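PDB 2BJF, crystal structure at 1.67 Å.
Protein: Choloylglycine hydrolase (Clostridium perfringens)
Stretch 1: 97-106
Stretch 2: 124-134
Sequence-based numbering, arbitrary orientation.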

# COMPACT_ATOMS: atom_id res chain seq x y z
N LYS A 97 -35.08 -9.99 -28.66
CA LYS A 97 -34.27 -10.46 -27.53
C LYS A 97 -35.12 -11.18 -26.49
O LYS A 97 -36.34 -10.99 -26.43
CB LYS A 97 -33.53 -9.28 -26.88
CG LYS A 97 -32.49 -8.60 -27.76
CD LYS A 97 -31.14 -9.31 -27.71
CE LYS A 97 -30.08 -8.54 -28.48
NZ LYS A 97 -28.74 -9.18 -28.38
N THR A 98 -34.46 -12.00 -25.68
CA THR A 98 -35.08 -12.57 -24.48
C THR A 98 -34.94 -11.52 -23.38
O THR A 98 -33.87 -11.35 -22.79
CB THR A 98 -34.40 -13.89 -24.06
OG1 THR A 98 -34.47 -14.84 -25.14
CG2 THR A 98 -35.07 -14.49 -22.83
N ASN A 99 -36.03 -10.79 -23.13
CA ASN A 99 -36.02 -9.68 -22.19
C ASN A 99 -36.36 -10.10 -20.77
O ASN A 99 -37.43 -10.66 -20.51
CB ASN A 99 -36.97 -8.57 -22.67
CG ASN A 99 -36.51 -7.93 -23.96
OD1 ASN A 99 -35.55 -7.17 -23.99
ND2 ASN A 99 -37.21 -8.25 -25.05
N ILE A 100 -35.42 -9.85 -19.86
CA ILE A 100 -35.55 -10.25 -18.46
C ILE A 100 -35.48 -9.02 -17.56
O ILE A 100 -34.48 -8.30 -17.58
CB ILE A 100 -34.43 -11.24 -18.05
CG1 ILE A 100 -34.27 -12.35 -19.10
CG2 ILE A 100 -34.71 -11.83 -16.67
CD1 ILE A 100 -32.85 -12.86 -19.25
N PRO A 101 -36.55 -8.76 -16.77
CA PRO A 101 -36.52 -7.66 -15.82
C PRO A 101 -35.44 -7.87 -14.76
O PRO A 101 -35.20 -9.01 -14.35
CB PRO A 101 -37.91 -7.71 -15.17
CG PRO A 101 -38.76 -8.46 -16.15
CD PRO A 101 -37.84 -9.47 -16.75
N VAL A 102 -34.79 -6.79 -14.34
CA VAL A 102 -33.67 -6.85 -13.39
C VAL A 102 -34.02 -7.66 -12.13
O VAL A 102 -33.27 -8.55 -11.73
CB VAL A 102 -33.16 -5.44 -12.98
CG1 VAL A 102 -31.91 -5.55 -12.12
CG2 VAL A 102 -32.89 -4.59 -14.21
N TYR A 103 -35.16 -7.34 -11.52
CA TYR A 103 -35.61 -7.99 -10.28
C TYR A 103 -35.85 -9.50 -10.44
O TYR A 103 -35.83 -10.23 -9.45
CB TYR A 103 -36.88 -7.31 -9.75
CG TYR A 103 -38.10 -7.49 -10.64
CD1 TYR A 103 -38.89 -8.64 -10.55
CD2 TYR A 103 -38.46 -6.51 -11.56
CE1 TYR A 103 -40.00 -8.82 -11.37
CE2 TYR A 103 -39.58 -6.67 -12.38
CZ TYR A 103 -40.34 -7.83 -12.28
OH TYR A 103 -41.44 -8.00 -13.09
N ASN A 104 -36.07 -9.94 -11.67
CA ASN A 104 -36.45 -11.33 -11.94
C ASN A 104 -35.31 -12.20 -12.50
O ASN A 104 -35.49 -13.40 -12.67
CB ASN A 104 -37.66 -11.38 -12.88
CG ASN A 104 -38.43 -12.69 -12.77
OD1 ASN A 104 -38.73 -13.17 -11.68
ND2 ASN A 104 -38.76 -13.28 -13.92
N PHE A 105 -34.16 -11.60 -12.76
CA PHE A 105 -33.06 -12.32 -13.41
C PHE A 105 -32.60 -13.56 -12.64
O PHE A 105 -32.45 -14.63 -13.22
CB PHE A 105 -31.86 -11.41 -13.69
CG PHE A 105 -30.75 -12.09 -14.44
CD1 PHE A 105 -30.78 -12.19 -15.83
CD2 PHE A 105 -29.67 -12.66 -13.76
CE1 PHE A 105 -29.76 -12.83 -16.53
CE2 PHE A 105 -28.64 -13.30 -14.45
CZ PHE A 105 -28.69 -13.38 -15.83
N LEU A 106 -32.38 -13.41 -11.33
CA LEU A 106 -31.89 -14.51 -10.51
C LEU A 106 -32.86 -15.69 -10.53
O LEU A 106 -32.45 -16.83 -10.76
CB LEU A 106 -31.61 -14.04 -9.08
CG LEU A 106 -30.52 -14.79 -8.31
CD1 LEU A 106 -29.94 -13.91 -7.23
CD2 LEU A 106 -31.03 -16.09 -7.72
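Stretch 2 (124-134) KNANIVDIPIS

Adjacent parallel strands sort their side chains by alternation, and choloylglycine hydrolase offers a compact example. The apolar centre lies on the sheet face shared by T98, I100, A126 and I128. There I100 CD1 rests 3.9 Å from A126 CB, while I128 is met from beyond the strand by V102 (CG2 to I128 CG2, 3.7 Å) and by F105, whose CD1 lies 3.9 Å from I128 CD1. Further along, stretch 2 leaves its extended course and packs along one face and the edge of Y103: I133 CA sits over one face of the ring, 4.0 Å from its centroid, and I131 O approaches the ring edge, 3.3 Å from Y103 CD2.

Strands 98-101 and 126-129 run parallel, their axes crossing at -31°, with T98 opposite A126 and P101 opposite V129. Only alternate residues of stretch 1, T98, I100 and V102, hydrogen-bond to stretch 2 through the backbone: I100 N donates to N127 O (2.8 Å) and I100 O accepts from V129 N (2.9 Å). P101, which has no amide hydrogen, occupies a position whose nitrogen takes no part in this ladder, and V102 N closes the ladder on V129 O (3.1 Å).

On the other face, N127 ND2 donates to N99 OD1 (3.0 Å). At the exposed edge, T98 N bonds N125 O (2.9 Å), and one water links K97 NZ (2.8 Å) to A126 O (2.8 Å).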

# COMPACT_ATOMS: atom_id res chain seq x y z
N LYS A 124 -27.05 -15.76 -24.71
CA LYS A 124 -26.53 -15.26 -25.98
C LYS A 124 -27.45 -14.21 -26.62
O LYS A 124 -26.98 -13.22 -27.18
CB LYS A 124 -26.27 -16.41 -26.96
CG LYS A 124 -25.04 -17.24 -26.63
CD LYS A 124 -24.80 -18.31 -27.68
CE LYS A 124 -23.50 -19.05 -27.42
NZ LYS A 124 -23.20 -20.04 -28.49
N ASN A 125 -28.76 -14.43 -26.51
CA ASN A 125 -29.75 -13.51 -27.05
C ASN A 125 -30.57 -12.80 -25.96
O ASN A 125 -31.68 -12.33 -26.22
CB ASN A 125 -30.67 -14.24 -28.04
CG ASN A 125 -31.47 -13.30 -28.92
OD1 ASN A 125 -30.95 -12.29 -29.41
ND2 ASN A 125 -32.74 -13.61 -29.11
N ALA A 126 -30.01 -12.73 -24.76
CA ALA A 126 -30.72 -12.13 -23.63
C ALA A 126 -30.45 -10.63 -23.48
O ALA A 126 -29.43 -10.11 -23.94
CB ALA A 126 -30.40 -12.87 -22.34
N ASN A 127 -31.40 -9.94 -22.84
CA ASN A 127 -31.29 -8.53 -22.52
C ASN A 127 -31.95 -8.26 -21.17
O ASN A 127 -33.07 -8.71 -20.93
CB ASN A 127 -31.94 -7.67 -23.60
CG ASN A 127 -31.97 -6.19 -23.24
OD1 ASN A 127 -30.93 -5.53 -23.20
ND2 ASN A 127 -33.16 -5.67 -22.98
N ILE A 128 -31.26 -7.52 -20.31
CA ILE A 128 -31.81 -7.19 -19.00
C ILE A 128 -32.45 -5.80 -19.03
O ILE A 128 -31.80 -4.81 -19.37
CB ILE A 128 -30.74 -7.34 -17.88
CG1 ILE A 128 -30.20 -8.77 -17.88
CG2 ILE A 128 -31.35 -7.00 -16.52
CD1 ILE A 128 -28.95 -8.98 -17.06
N VAL A 129 -33.73 -5.75 -18.68
CA VAL A 129 -34.54 -4.54 -18.82
C VAL A 129 -34.94 -3.95 -17.46
O VAL A 129 -35.30 -4.68 -16.54
CB VAL A 129 -35.78 -4.78 -19.73
CG1 VAL A 129 -36.63 -5.95 -19.23
CG2 VAL A 129 -36.62 -3.52 -19.89
N ASP A 130 -34.87 -2.62 -17.35
CA ASP A 130 -35.16 -1.92 -16.10
C ASP A 130 -36.67 -1.71 -15.90
O ASP A 130 -37.16 -0.57 -15.86
CB ASP A 130 -34.41 -0.58 -16.06
CG ASP A 130 -34.30 0.00 -14.65
OD1 ASP A 130 -34.73 -0.66 -13.67
OD2 ASP A 130 -33.77 1.12 -14.52
N ILE A 131 -37.40 -2.82 -15.77
CA ILE A 131 -38.82 -2.79 -15.45
C ILE A 131 -38.98 -2.83 -13.93
O ILE A 131 -38.44 -3.73 -13.28
CB ILE A 131 -39.59 -3.99 -16.10
CG1 ILE A 131 -39.45 -3.99 -17.63
CG2 ILE A 131 -41.06 -4.02 -15.67
CD1 ILE A 131 -39.99 -2.74 -18.34
N PRO A 132 -39.70 -1.85 -13.35
CA PRO A 132 -39.93 -1.85 -11.91
C PRO A 132 -40.75 -3.06 -11.44
O PRO A 132 -41.67 -3.49 -12.13
CB PRO A 132 -40.71 -0.55 -11.67
CG PRO A 132 -41.31 -0.21 -12.99
CD PRO A 132 -40.33 -0.69 -14.01
N ILE A 133 -40.39 -3.59 -10.27
CA ILE A 133 -41.11 -4.70 -9.65
C ILE A 133 -42.53 -4.27 -9.25
O ILE A 133 -43.47 -5.06 -9.30
CB ILE A 133 -40.33 -5.29 -8.44
CG1 ILE A 133 -40.94 -6.62 -7.97
CG2 ILE A 133 -40.22 -4.27 -7.30
CD1 ILE A 133 -40.06 -7.43 -7.03
N SER A 134 -42.64 -3.00 -8.86
CA SER A 134 -43.90 -2.37 -8.48
C SER A 134 -43.72 -0.86 -8.59
O SER A 134 -42.60 -0.35 -8.41
CB SER A 134 -44.29 -2.76 -7.06
OG SER A 134 -45.61 -2.35 -6.75
O HOH W 1 -27.65 -10.46 -26.12